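Local coordinates for retinol dehydratase (PDB 1X8L), which belongs to the sulfotransferase family and probably dehydrates retinol, here holding all-trans-4-oxoretinol and the inactive cofactor PAP, at residues 71-76 and 192-197; 164-169 and 228-233; 245-250 and 344-349. The protein carries 2 engineered substitutions. All blocks are in the same frame, centred on the assembly; numbering follows the deposited sequence.

Contact 1. Residues 71-76 and 192-197; sequences YQRSGT and VSSFHH. With A3P (adenosine-3'-5'-diphosphate), chain H; OXR (4-oxoretinol), chain E.
The guanidinium of R73 lies between the cofactor and helix 187-200: A3P C5' covers one face, H197 CB the other, and S193 OG sits at the edge by NE. The H197 ring turns an edge to the retinoid, with NE2 3.1 Å from OXR C14. Its ring stands almost perpendicular to the amide of Q72 (89° between planes), and water 1 joins S194 O to H197 ND1.

R73 is bent at chi2 and chi3, and this fold brings NE to within 2.8 Å of S193 OG, 25° out of the guanidinium plane. S193 takes up that N-H and passes its own proton to A3P O1P on the 3'-phosphate at 2.6 Å, its hydroxyl swung away from the backbone N (chi1 -178°) to stand between the two. R73 NH1 reaches A3P O6P on the 5'-phosphate at 2.7 Å, though this bond is weak, while NH2 has F310 O as a partner. An alanine at R73 removes the guanidinium, which is likely to leave S193 OG without its N-H donor and A3P O6P without this positive partner.

The loop 71-76 is the 5'-phosphate-binding loop of the sulfotransferase fold, akin to a P-loop, leading from strand 66-70 into helix 76-87. It grips A3P O5P through S74 N, T76 N (2.7 Å) and T76 OG1 (2.6 Å), while G75 N bonds to O5'. R73 thus touches the 5'-phosphate directly and the 3'-phosphate through S193, and its positive charge is likely to offset part of the negative charge there.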
loop_
_atom_site.group_PDB
_atom_site.type_symbol
_atom_site.label_atom_id
_atom_site.label_comp_id
_atom_site.label_asym_id
_atom_site.label_seq_id
_atom_site.Cartn_x
_atom_site.Cartn_y
_atom_site.Cartn_z
ATOM N N TYR A 71 16.826 6.649 -20.617
ATOM C CA TYR A 71 16.096 6.082 -19.486
ATOM C C TYR A 71 16.633 4.626 -19.363
ATOM O O TYR A 71 16.810 3.932 -20.364
ATOM C CB TYR A 71 14.546 6.127 -19.638
ATOM C CG TYR A 71 13.917 5.701 -18.339
ATOM C CD1 TYR A 71 13.628 6.628 -17.352
ATOM C CD2 TYR A 71 13.753 4.364 -18.039
ATOM C CE1 TYR A 71 13.114 6.236 -16.118
ATOM C CE2 TYR A 71 13.274 3.954 -16.809
ATOM C CZ TYR A 71 12.983 4.900 -15.848
ATOM O OH TYR A 71 12.506 4.502 -14.644
ATOM N N GLN A 72 16.916 4.197 -18.146
ATOM C CA GLN A 72 17.559 2.908 -17.891
ATOM C C GLN A 72 16.820 1.701 -18.498
ATOM O O GLN A 72 15.594 1.730 -18.737
ATOM C CB GLN A 72 17.730 2.668 -16.376
ATOM C CG GLN A 72 16.428 2.816 -15.505
ATOM C CD GLN A 72 16.741 2.666 -14.011
ATOM O OE1 GLN A 72 17.174 1.643 -13.576
ATOM N NE2 GLN A 72 16.522 3.718 -13.243
ATOM N N ARG A 73 17.608 0.667 -18.741
ATOM C CA ARG A 73 17.162 -0.596 -19.295
ATOM C C ARG A 73 16.663 -0.492 -20.732
ATOM O O ARG A 73 15.746 -1.216 -21.115
ATOM C CB ARG A 73 16.132 -1.255 -18.370
ATOM C CG ARG A 73 16.569 -1.350 -16.919
ATOM C CD ARG A 73 17.963 -1.923 -16.756
ATOM N NE ARG A 73 17.971 -3.366 -16.952
ATOM C CZ ARG A 73 19.057 -4.112 -17.102
ATOM N NH1 ARG A 73 20.301 -3.587 -17.121
ATOM N NH2 ARG A 73 18.896 -5.412 -17.205
ATOM N N SER A 74 17.282 0.411 -21.501
ATOM C CA SER A 74 16.827 0.749 -22.849
ATOM C C SER A 74 17.915 0.478 -23.895
ATOM O O SER A 74 17.781 0.916 -25.051
ATOM C CB SER A 74 16.417 2.256 -22.907
ATOM O OG SER A 74 15.279 2.562 -22.099
ATOM N N GLY A 75 18.998 -0.218 -23.498
ATOM C CA GLY A 75 20.123 -0.520 -24.391
ATOM C C GLY A 75 21.412 0.276 -24.169
ATOM O O GLY A 75 22.277 0.375 -25.071
ATOM N N THR A 76 21.562 0.867 -22.984
ATOM C CA THR A 76 22.782 1.629 -22.659
ATOM C C THR A 76 24.101 0.825 -22.797
ATOM O O THR A 76 25.057 1.274 -23.446
ATOM C CB THR A 76 22.724 2.178 -21.229
ATOM O OG1 THR A 76 21.399 2.632 -20.917
ATOM C CG2 THR A 76 23.612 3.416 -21.105
ATOM N N VAL A 192 9.451 -3.865 -17.324
ATOM C CA VAL A 192 9.793 -5.223 -16.944
ATOM C C VAL A 192 11.263 -5.329 -16.584
ATOM O O VAL A 192 11.606 -5.943 -15.573
ATOM C CB VAL A 192 9.421 -6.252 -18.053
ATOM C CG1 VAL A 192 10.055 -7.622 -17.812
ATOM C CG2 VAL A 192 7.881 -6.380 -18.169
ATOM N N SER A 193 12.128 -4.722 -17.404
ATOM C CA SER A 193 13.539 -4.856 -17.214
ATOM C C SER A 193 13.953 -4.111 -15.952
ATOM O O SER A 193 14.809 -4.608 -15.234
ATOM C CB SER A 193 14.345 -4.371 -18.425
ATOM O OG SER A 193 15.709 -4.601 -18.148
ATOM N N SER A 194 13.298 -2.983 -15.665
ATOM C CA SER A 194 13.571 -2.177 -14.472
ATOM C C SER A 194 13.123 -2.891 -13.173
ATOM O O SER A 194 13.823 -2.808 -12.139
ATOM C CB SER A 194 12.947 -0.770 -14.574
ATOM O OG SER A 194 13.500 -0.036 -15.627
ATOM N N PHE A 195 12.008 -3.608 -13.243
ATOM C CA PHE A 195 11.548 -4.514 -12.169
ATOM C C PHE A 195 12.628 -5.519 -11.800
ATOM O O PHE A 195 12.980 -5.662 -10.635
ATOM C CB PHE A 195 10.286 -5.286 -12.631
ATOM C CG PHE A 195 9.836 -6.406 -11.699
ATOM C CD1 PHE A 195 9.308 -6.116 -10.446
ATOM C CD2 PHE A 195 9.876 -7.727 -12.100
ATOM C CE1 PHE A 195 8.829 -7.139 -9.600
ATOM C CE2 PHE A 195 9.430 -8.748 -11.269
ATOM C CZ PHE A 195 8.901 -8.444 -10.003
ATOM N N HIS A 196 13.161 -6.216 -12.795
ATOM C CA HIS A 196 14.130 -7.277 -12.535
ATOM C C HIS A 196 15.481 -6.688 -12.057
ATOM O O HIS A 196 16.222 -7.334 -11.294
ATOM C CB HIS A 196 14.314 -8.158 -13.788
ATOM C CG HIS A 196 13.222 -9.164 -14.007
ATOM N ND1 HIS A 196 13.003 -10.233 -13.164
ATOM C CD2 HIS A 196 12.296 -9.276 -14.996
ATOM C CE1 HIS A 196 11.988 -10.955 -13.616
ATOM N NE2 HIS A 196 11.539 -10.392 -14.728
ATOM N N HIS A 197 15.811 -5.492 -12.535
ATOM C CA HIS A 197 17.056 -4.819 -12.205
ATOM C C HIS A 197 16.978 -4.290 -10.742
ATOM O O HIS A 197 17.959 -4.328 -9.997
ATOM C CB HIS A 197 17.287 -3.705 -13.207
ATOM C CG HIS A 197 18.361 -2.748 -12.839
ATOM N ND1 HIS A 197 18.166 -1.728 -11.935
ATOM C CD2 HIS A 197 19.616 -2.593 -13.316
ATOM C CE1 HIS A 197 19.278 -1.021 -11.829
ATOM N NE2 HIS A 197 20.180 -1.543 -12.636
HETATM P P1 A3P H . 16.107 -7.075 -20.769
HETATM O O1P A3P H . 15.927 -6.941 -19.249
HETATM O O2P A3P H . 16.800 -8.464 -21.021
HETATM O O3P A3P H . 14.659 -6.882 -21.382
HETATM P P2 A3P H . 20.692 -1.128 -20.231
HETATM O O4P A3P H . 22.143 -1.497 -20.658
HETATM O O5P A3P H . 20.330 0.335 -20.605
HETATM O O6P A3P H . 20.546 -1.365 -18.693
HETATM O "O5'" A3P H . 19.728 -2.123 -21.050
HETATM C "C5'" A3P H . 19.369 -3.370 -20.481
HETATM C "C4'" A3P H . 18.589 -4.254 -21.448
HETATM O "O4'" A3P H . 19.337 -4.458 -22.634
HETATM C "C3'" A3P H . 18.421 -5.595 -20.782
HETATM O "O3'" A3P H . 17.159 -6.006 -21.371
HETATM C "C2'" A3P H . 19.394 -6.525 -21.410
HETATM O "O2'" A3P H . 19.158 -7.915 -21.345
HETATM C "C1'" A3P H . 19.648 -5.852 -22.740
HETATM N N9 A3P H . 20.884 -6.185 -23.417
HETATM C C8 A3P H . 22.141 -6.023 -22.948
HETATM N N7 A3P H . 23.045 -6.416 -23.881
HETATM C C5 A3P H . 22.366 -6.840 -24.934
HETATM C C6 A3P H . 22.649 -7.396 -26.267
HETATM N N6 A3P H . 23.933 -7.562 -26.568
HETATM N N1 A3P H . 21.625 -7.680 -27.107
HETATM C C2 A3P H . 20.322 -7.513 -26.791
HETATM N N3 A3P H . 19.946 -7.021 -25.599
HETATM C C4 A3P H . 20.974 -6.667 -24.640
HETATM O O2 OXR E . 22.112 -1.733 -2.070
HETATM C C4 OXR E . 23.180 -1.238 -2.385
HETATM C C3 OXR E . 24.122 -0.944 -1.263
HETATM C C2 OXR E . 25.446 -0.326 -1.667
HETATM C C1 OXR E . 25.742 -0.032 -3.146
HETATM C C17 OXR E . 26.992 -0.825 -3.536
HETATM C C16 OXR E . 25.956 1.485 -3.314
HETATM C C5 OXR E . 23.489 -0.948 -3.781
HETATM C C18 OXR E . 22.409 -1.320 -4.750
HETATM C C6 OXR E . 24.663 -0.388 -4.157
HETATM C C7 OXR E . 25.088 -0.055 -5.554
HETATM C C8 OXR E . 24.365 -0.069 -6.670
HETATM C C9 OXR E . 24.938 0.284 -7.998
HETATM C C19 OXR E . 26.381 0.667 -8.245
HETATM C C10 OXR E . 24.070 0.194 -9.013
HETATM C C11 OXR E . 24.412 0.429 -10.397
HETATM C C12 OXR E . 23.456 0.148 -11.281
HETATM C C13 OXR E . 23.656 0.325 -12.722
HETATM C C20 OXR E . 25.032 0.566 -13.293
HETATM C C14 OXR E . 22.584 0.247 -13.521
HETATM C C15 OXR E . 22.665 0.434 -15.035
HETATM O O1 OXR E . 22.837 1.794 -15.430
HETATM O O HOH W 1 15.545 -0.668 -11.638
HETATM O O HOH W 2 16.681 -6.602 -15.950
#

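Contact 2. Residues 164-169 and 228-233; sequences HLPLSL and FEHVKE. With OXR (4-oxoretinol), chain E.
H230 points its imidazole end-on at the backbone of H164, while P166 lies across the ring at about a right angle. NE2 donates to H164 O over 2.7 Å in a nearly straight bond (173°) that lies in the ring plane but arrives from above the carbonyl plane. The ring gets there because CG is anti to the backbone N (chi1 -163°). P166 CB sits over its face, 4.3 Å from the centroid, as a CH-pi contact. With Y182 OH bonded to ND1, both ring nitrogens are engaged and the imidazole is held against rotation.

One helical turn on, E233 extends its chain beyond CG and meets S168 with both carboxylate oxygens. OE1 takes the backbone N and OE2 the hydroxyl, each at 2.7 Å and each on the syn side. OE2 also forms a salt bridge with K41 and a hydrogen bond with the hydroxyl of Y43, which probably offset its charge. Water 3 links L167 N to H230 O.

From the same loop H164 reaches the pocket: NE2 is hydrogen-bonded to OXR O1 at 2.9 Å, in the ring plane, and ND1 to S70 O. The contact thus ties a retinoid-binding histidine, through its backbone, to helix 227-235. Around it, Y43 of strand 43-46 packs on P166, S168 and H230, and L167 rests on M180 of strand 179-184 and M243 of strand 243-247.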
loop_
_atom_site.group_PDB
_atom_site.type_symbol
_atom_site.label_atom_id
_atom_site.label_comp_id
_atom_site.label_asym_id
_atom_site.label_seq_id
_atom_site.Cartn_x
_atom_site.Cartn_y
_atom_site.Cartn_z
ATOM N N HIS A 164 21.736 8.296 -16.922
ATOM C CA HIS A 164 20.304 8.239 -17.097
ATOM C C HIS A 164 19.600 9.579 -16.821
ATOM O O HIS A 164 18.393 9.629 -16.729
ATOM C CB HIS A 164 19.753 7.123 -16.220
ATOM C CG HIS A 164 20.333 5.806 -16.583
ATOM N ND1 HIS A 164 20.285 5.316 -17.874
ATOM C CD2 HIS A 164 21.049 4.916 -15.860
ATOM C CE1 HIS A 164 20.920 4.160 -17.912
ATOM N NE2 HIS A 164 21.376 3.886 -16.703
ATOM N N LEU A 165 20.361 10.656 -16.710
ATOM C CA LEU A 165 19.763 11.966 -16.466
ATOM C C LEU A 165 19.097 12.527 -17.714
ATOM O O LEU A 165 19.642 12.401 -18.833
ATOM C CB LEU A 165 20.837 12.961 -16.009
ATOM C CG LEU A 165 21.556 12.687 -14.708
ATOM C CD1 LEU A 165 22.678 13.692 -14.565
ATOM C CD2 LEU A 165 20.602 12.782 -13.558
ATOM N N PRO A 166 17.939 13.152 -17.550
ATOM C CA PRO A 166 17.327 13.885 -18.660
ATOM C C PRO A 166 18.128 15.121 -19.048
ATOM O O PRO A 166 18.924 15.684 -18.244
ATOM C CB PRO A 166 15.955 14.282 -18.106
ATOM C CG PRO A 166 16.090 14.261 -16.641
ATOM C CD PRO A 166 17.125 13.251 -16.317
ATOM N N LEU A 167 17.924 15.553 -20.290
ATOM C CA LEU A 167 18.704 16.642 -20.857
ATOM C C LEU A 167 18.539 17.920 -20.040
ATOM O O LEU A 167 19.463 18.676 -19.868
ATOM C CB LEU A 167 18.329 16.888 -22.306
ATOM C CG LEU A 167 18.894 15.888 -23.314
ATOM C CD1 LEU A 167 18.315 16.241 -24.690
ATOM C CD2 LEU A 167 20.437 15.934 -23.335
ATOM N N SER A 168 17.371 18.112 -19.468
ATOM C CA SER A 168 17.091 19.331 -18.725
ATOM C C SER A 168 17.859 19.478 -17.403
ATOM O O SER A 168 17.860 20.561 -16.811
ATOM C CB SER A 168 15.603 19.402 -18.442
ATOM O OG SER A 168 15.198 18.240 -17.763
ATOM N N LEU A 169 18.492 18.407 -16.926
ATOM C CA LEU A 169 19.297 18.454 -15.706
ATOM C C LEU A 169 20.786 18.590 -15.978
ATOM O O LEU A 169 21.581 18.773 -15.041
ATOM C CB LEU A 169 19.015 17.244 -14.821
ATOM C CG LEU A 169 17.613 17.156 -14.196
ATOM C CD1 LEU A 169 17.504 15.880 -13.332
ATOM C CD2 LEU A 169 17.250 18.364 -13.365
ATOM N N PHE A 228 8.104 9.454 -20.265
ATOM C CA PHE A 228 7.924 10.065 -21.572
ATOM C C PHE A 228 8.541 11.438 -21.660
ATOM O O PHE A 228 9.040 11.816 -22.728
ATOM C CB PHE A 228 6.442 10.159 -21.930
ATOM C CG PHE A 228 5.892 8.914 -22.527
ATOM C CD1 PHE A 228 5.021 8.099 -21.803
ATOM C CD2 PHE A 228 6.229 8.556 -23.823
ATOM C CE1 PHE A 228 4.482 6.948 -22.377
ATOM C CE2 PHE A 228 5.705 7.426 -24.403
ATOM C CZ PHE A 228 4.833 6.598 -23.660
ATOM N N GLU A 229 8.524 12.180 -20.549
ATOM C CA GLU A 229 9.198 13.485 -20.508
ATOM C C GLU A 229 10.671 13.337 -20.839
ATOM O O GLU A 229 11.210 14.104 -21.658
ATOM C CB GLU A 229 9.026 14.189 -19.156
ATOM C CG GLU A 229 7.581 14.482 -18.741
ATOM C CD GLU A 229 6.762 15.164 -19.824
ATOM O OE1 GLU A 229 7.120 16.292 -20.218
ATOM O OE2 GLU A 229 5.755 14.563 -20.279
ATOM N N HIS A 230 11.301 12.347 -20.191
ATOM C CA HIS A 230 12.688 11.972 -20.398
ATOM C C HIS A 230 12.969 11.685 -21.875
ATOM O O HIS A 230 13.902 12.247 -22.437
ATOM C CB HIS A 230 12.996 10.749 -19.531
ATOM C CG HIS A 230 14.451 10.468 -19.297
ATOM N ND1 HIS A 230 15.357 10.242 -20.315
ATOM C CD2 HIS A 230 15.131 10.285 -18.145
ATOM C CE1 HIS A 230 16.535 9.955 -19.793
ATOM N NE2 HIS A 230 16.423 9.964 -18.478
ATOM N N VAL A 231 12.132 10.857 -22.516
ATOM C CA VAL A 231 12.314 10.546 -23.933
ATOM C C VAL A 231 12.059 11.769 -24.819
ATOM O O VAL A 231 12.799 12.027 -25.765
ATOM C CB VAL A 231 11.445 9.340 -24.365
ATOM C CG1 VAL A 231 11.331 9.253 -25.873
ATOM C CG2 VAL A 231 12.017 8.069 -23.779
ATOM N N LYS A 232 10.998 12.510 -24.523
ATOM C CA LYS A 232 10.614 13.650 -25.338
ATOM C C LYS A 232 11.669 14.759 -25.358
ATOM O O LYS A 232 11.766 15.476 -26.337
ATOM C CB LYS A 232 9.254 14.200 -24.904
ATOM C CG LYS A 232 8.079 13.314 -25.367
ATOM C CD LYS A 232 6.768 14.014 -25.162
ATOM C CE LYS A 232 5.591 13.089 -25.325
ATOM N NZ LYS A 232 4.297 13.796 -25.070
ATOM N N GLU A 233 12.475 14.880 -24.310
ATOM C CA GLU A 233 13.535 15.892 -24.285
ATOM C C GLU A 233 14.596 15.570 -25.313
ATOM O O GLU A 233 15.036 16.443 -26.033
ATOM C CB GLU A 233 14.179 16.000 -22.905
ATOM C CG GLU A 233 13.338 16.757 -21.889
ATOM C CD GLU A 233 14.082 16.965 -20.595
ATOM O OE1 GLU A 233 15.301 16.906 -20.645
ATOM O OE2 GLU A 233 13.464 17.169 -19.535
HETATM O O2 OXR E . 22.112 -1.733 -2.070
HETATM C C4 OXR E . 23.180 -1.238 -2.385
HETATM C C3 OXR E . 24.122 -0.944 -1.263
HETATM C C2 OXR E . 25.446 -0.326 -1.667
HETATM C C1 OXR E . 25.742 -0.032 -3.146
HETATM C C17 OXR E . 26.992 -0.825 -3.536
HETATM C C16 OXR E . 25.956 1.485 -3.314
HETATM C C5 OXR E . 23.489 -0.948 -3.781
HETATM C C18 OXR E . 22.409 -1.320 -4.750
HETATM C C6 OXR E . 24.663 -0.388 -4.157
HETATM C C7 OXR E . 25.088 -0.055 -5.554
HETATM C C8 OXR E . 24.365 -0.069 -6.670
HETATM C C9 OXR E . 24.938 0.284 -7.998
HETATM C C19 OXR E . 26.381 0.667 -8.245
HETATM C C10 OXR E . 24.070 0.194 -9.013
HETATM C C11 OXR E . 24.412 0.429 -10.397
HETATM C C12 OXR E . 23.456 0.148 -11.281
HETATM C C13 OXR E . 23.656 0.325 -12.722
HETATM C C20 OXR E . 25.032 0.566 -13.293
HETATM C C14 OXR E . 22.584 0.247 -13.521
HETATM C C15 OXR E . 22.665 0.434 -15.035
HETATM O O1 OXR E . 22.837 1.794 -15.430
HETATM O O HOH W 3 16.570 13.406 -22.047
#

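Contact 3. Residues 245-250 and 344-349; sequences FLFYED and LRYPNM. With A3P (adenosine-3'-5'-diphosphate), chain H.
F247 meets Y346 and P347 where the C-terminal tail folds back over the end of strand 243-247, the outermost strand at this side of the parallel sheet in the P-loop-like alpha/beta sulfotransferase fold. The F247 ring is covered on both faces. P347 CD lies over one, 3.7 Å from the centroid and 17° off the ring normal, a CH-pi contact; F245 CE2 from the same strand lies against the opposite one. At the rim the rings of F247 and Y346 form an offset edge-to-face pair, with the edge of F247 toward the face of Y346, planes 64° apart and centroids 5.3 Å apart. F247 CZ also comes to 3.1 Å from R345 O.

Beyond the strand the approach is looser. N348 ND2 lies 3.6 Å from E249 CG, touching the aliphatic part of E249, whose chain bends at chi2. D250 OD1 stands 3.9 Å from P347 CB.

In the next shell, the Y346 hydroxyl is hydrogen-bonded to that of Y227, and its ring packs on F228 and V231 of helix 227-235. The carboxylate of E249 has its partner elsewhere, OE2 accepting from D186 N. F245 meets W235 of helix 227-235 edge-to-face and also packs on the ring of Y182 of the neighbouring strand.

The strand then leads into Y248, which faces the cofactor instead of the tail and has R185 as a cation-pi partner. The A3P adenine stands at the edge of its ring, and Y248 OH donates to A3P N3 across 2.7 Å.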
loop_
_atom_site.group_PDB
_atom_site.type_symbol
_atom_site.label_atom_id
_atom_site.label_comp_id
_atom_site.label_asym_id
_atom_site.label_seq_id
_atom_site.Cartn_x
_atom_site.Cartn_y
_atom_site.Cartn_z
ATOM N N PHE A 245 19.584 9.762 -31.904
ATOM C CA PHE A 245 18.464 9.112 -31.177
ATOM C C PHE A 245 18.222 7.749 -31.810
ATOM O O PHE A 245 17.874 7.670 -32.983
ATOM C CB PHE A 245 17.185 9.976 -31.266
ATOM C CG PHE A 245 16.045 9.522 -30.345
ATOM C CD1 PHE A 245 15.683 10.286 -29.228
ATOM C CD2 PHE A 245 15.320 8.393 -30.626
ATOM C CE1 PHE A 245 14.642 9.889 -28.388
ATOM C CE2 PHE A 245 14.266 8.004 -29.794
ATOM C CZ PHE A 245 13.946 8.753 -28.660
ATOM N N LEU A 246 18.451 6.685 -31.051
ATOM C CA LEU A 246 18.202 5.316 -31.495
ATOM C C LEU A 246 17.131 4.615 -30.648
ATOM O O LEU A 246 16.842 5.028 -29.542
ATOM C CB LEU A 246 19.479 4.499 -31.399
ATOM C CG LEU A 246 20.673 4.986 -32.217
ATOM C CD1 LEU A 246 21.814 3.968 -32.096
ATOM C CD2 LEU A 246 20.300 5.259 -33.682
ATOM N N PHE A 247 16.564 3.546 -31.196
ATOM C CA PHE A 247 15.651 2.665 -30.469
ATOM C C PHE A 247 16.309 1.298 -30.252
ATOM O O PHE A 247 16.916 0.724 -31.173
ATOM C CB PHE A 247 14.358 2.463 -31.260
ATOM C CG PHE A 247 13.457 3.651 -31.259
ATOM C CD1 PHE A 247 13.472 4.553 -32.316
ATOM C CD2 PHE A 247 12.583 3.865 -30.200
ATOM C CE1 PHE A 247 12.625 5.652 -32.314
ATOM C CE2 PHE A 247 11.730 4.955 -30.201
ATOM C CZ PHE A 247 11.753 5.848 -31.261
ATOM N N TYR A 248 16.187 0.789 -29.030
ATOM C CA TYR A 248 16.628 -0.555 -28.659
ATOM C C TYR A 248 16.203 -1.618 -29.643
ATOM O O TYR A 248 16.957 -2.549 -29.918
ATOM C CB TYR A 248 16.068 -0.929 -27.274
ATOM C CG TYR A 248 16.426 -2.339 -26.847
ATOM C CD1 TYR A 248 17.704 -2.648 -26.355
ATOM C CD2 TYR A 248 15.490 -3.370 -26.941
ATOM C CE1 TYR A 248 18.037 -3.951 -25.984
ATOM C CE2 TYR A 248 15.796 -4.650 -26.569
ATOM C CZ TYR A 248 17.077 -4.959 -26.106
ATOM O OH TYR A 248 17.353 -6.265 -25.747
ATOM N N GLU A 249 14.964 -1.480 -30.134
ATOM C CA GLU A 249 14.313 -2.463 -30.976
ATOM C C GLU A 249 14.968 -2.570 -32.337
ATOM O O GLU A 249 14.871 -3.619 -32.993
ATOM C CB GLU A 249 12.828 -2.098 -31.172
ATOM C CG GLU A 249 11.933 -2.417 -29.971
ATOM C CD GLU A 249 11.938 -1.340 -28.875
ATOM O OE1 GLU A 249 12.591 -0.278 -28.994
ATOM O OE2 GLU A 249 11.314 -1.589 -27.836
ATOM N N ASP A 250 15.579 -1.474 -32.785
ATOM C CA ASP A 250 16.374 -1.499 -34.019
ATOM C C ASP A 250 17.686 -2.266 -33.875
ATOM O O ASP A 250 18.184 -2.781 -34.848
ATOM C CB ASP A 250 16.645 -0.081 -34.529
ATOM C CG ASP A 250 15.366 0.628 -34.972
ATOM O OD1 ASP A 250 14.457 -0.073 -35.486
ATOM O OD2 ASP A 250 15.189 1.865 -34.821
ATOM N N LEU A 344 6.444 11.540 -32.214
ATOM C CA LEU A 344 7.149 10.419 -31.580
ATOM C C LEU A 344 6.449 9.083 -31.892
ATOM O O LEU A 344 5.266 8.918 -31.652
ATOM C CB LEU A 344 7.266 10.625 -30.070
ATOM C CG LEU A 344 7.895 9.491 -29.251
ATOM C CD1 LEU A 344 9.311 9.306 -29.630
ATOM C CD2 LEU A 344 7.762 9.792 -27.764
ATOM N N ARG A 345 7.177 8.161 -32.492
ATOM C CA ARG A 345 6.651 6.824 -32.740
ATOM C C ARG A 345 7.746 5.804 -32.415
ATOM O O ARG A 345 8.922 6.070 -32.616
ATOM C CB ARG A 345 6.185 6.638 -34.189
ATOM C CG ARG A 345 5.080 7.597 -34.687
ATOM C CD ARG A 345 3.654 7.238 -34.226
ATOM N NE ARG A 345 2.663 8.126 -34.828
ATOM C CZ ARG A 345 2.334 9.335 -34.361
ATOM N NH1 ARG A 345 2.884 9.824 -33.249
ATOM N NH2 ARG A 345 1.430 10.059 -35.013
ATOM N N TYR A 346 7.324 4.644 -31.938
ATOM C CA TYR A 346 8.212 3.542 -31.609
ATOM C C TYR A 346 8.135 2.545 -32.783
ATOM O O TYR A 346 7.067 2.329 -33.344
ATOM C CB TYR A 346 7.795 2.901 -30.262
ATOM C CG TYR A 346 8.129 3.759 -29.039
ATOM C CD1 TYR A 346 7.368 4.879 -28.719
ATOM C CD2 TYR A 346 9.215 3.455 -28.229
ATOM C CE1 TYR A 346 7.693 5.666 -27.634
ATOM C CE2 TYR A 346 9.553 4.246 -27.145
ATOM C CZ TYR A 346 8.787 5.334 -26.844
ATOM O OH TYR A 346 9.096 6.117 -25.768
ATOM N N PRO A 347 9.257 1.934 -33.147
ATOM C CA PRO A 347 9.323 1.096 -34.354
ATOM C C PRO A 347 8.476 -0.161 -34.300
ATOM O O PRO A 347 7.850 -0.536 -35.293
ATOM C CB PRO A 347 10.806 0.683 -34.421
ATOM C CG PRO A 347 11.533 1.557 -33.439
ATOM C CD PRO A 347 10.544 1.953 -32.412
ATOM N N ASN A 348 8.494 -0.831 -33.158
ATOM C CA ASN A 348 7.747 -2.085 -32.994
ATOM C C ASN A 348 6.254 -1.864 -32.699
ATOM O O ASN A 348 5.445 -2.771 -32.884
ATOM C CB ASN A 348 8.407 -2.985 -31.912
ATOM C CG ASN A 348 8.942 -4.292 -32.487
ATOM O OD1 ASN A 348 8.183 -5.109 -33.014
ATOM N ND2 ASN A 348 10.245 -4.483 -32.406
ATOM N N MET A 349 5.898 -0.654 -32.263
ATOM C CA MET A 349 4.521 -0.328 -31.849
ATOM C C MET A 349 3.582 -0.157 -33.046
ATOM O O MET A 349 3.935 0.472 -34.039
ATOM C CB MET A 349 4.518 0.979 -31.052
ATOM C CG MET A 349 4.475 0.855 -29.545
ATOM S SD MET A 349 4.101 2.480 -28.759
ATOM C CE MET A 349 2.310 2.766 -29.343
HETATM P P1 A3P H . 16.107 -7.075 -20.769
HETATM O O1P A3P H . 15.927 -6.941 -19.249
HETATM O O2P A3P H . 16.800 -8.464 -21.021
HETATM O O3P A3P H . 14.659 -6.882 -21.382
HETATM P P2 A3P H . 20.692 -1.128 -20.231
HETATM O O4P A3P H . 22.143 -1.497 -20.658
HETATM O O5P A3P H . 20.330 0.335 -20.605
HETATM O O6P A3P H . 20.546 -1.365 -18.693
HETATM O "O5'" A3P H . 19.728 -2.123 -21.050
HETATM C "C5'" A3P H . 19.369 -3.370 -20.481
HETATM C "C4'" A3P H . 18.589 -4.254 -21.448
HETATM O "O4'" A3P H . 19.337 -4.458 -22.634
HETATM C "C3'" A3P H . 18.421 -5.595 -20.782
HETATM O "O3'" A3P H . 17.159 -6.006 -21.371
HETATM C "C2'" A3P H . 19.394 -6.525 -21.410
HETATM O "O2'" A3P H . 19.158 -7.915 -21.345
HETATM C "C1'" A3P H . 19.648 -5.852 -22.740
HETATM N N9 A3P H . 20.884 -6.185 -23.417
HETATM C C8 A3P H . 22.141 -6.023 -22.948
HETATM N N7 A3P H . 23.045 -6.416 -23.881
HETATM C C5 A3P H . 22.366 -6.840 -24.934
HETATM C C6 A3P H . 22.649 -7.396 -26.267
HETATM N N6 A3P H . 23.933 -7.562 -26.568
HETATM N N1 A3P H . 21.625 -7.680 -27.107
HETATM C C2 A3P H . 20.322 -7.513 -26.791
HETATM N N3 A3P H . 19.946 -7.021 -25.599
HETATM C C4 A3P H . 20.974 -6.667 -24.640
#

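How the contacts relate
From the N terminus, strand 66-70 runs into the loop 71-76, which contact 1 joins to helix 187-200, closing a loop of 115 residues. Contact 2 starts inside that loop, at 164-169, and finishes beyond it at 228-233, closing 58 residues of its own, so the two cross. They touch where H164 packs beside Q72 and T76, and both reach the retinoid. Contact 3 follows in series, closing 93 residues by bringing the tail 344-349 back to 245-250. Its Y248 packs on S74 and G75 of contact 1 beside the shared nucleotide, while V231 of contact 2 lies against F245, L344 and Y346, joining helix 227-235 to the sheet edge and the tail.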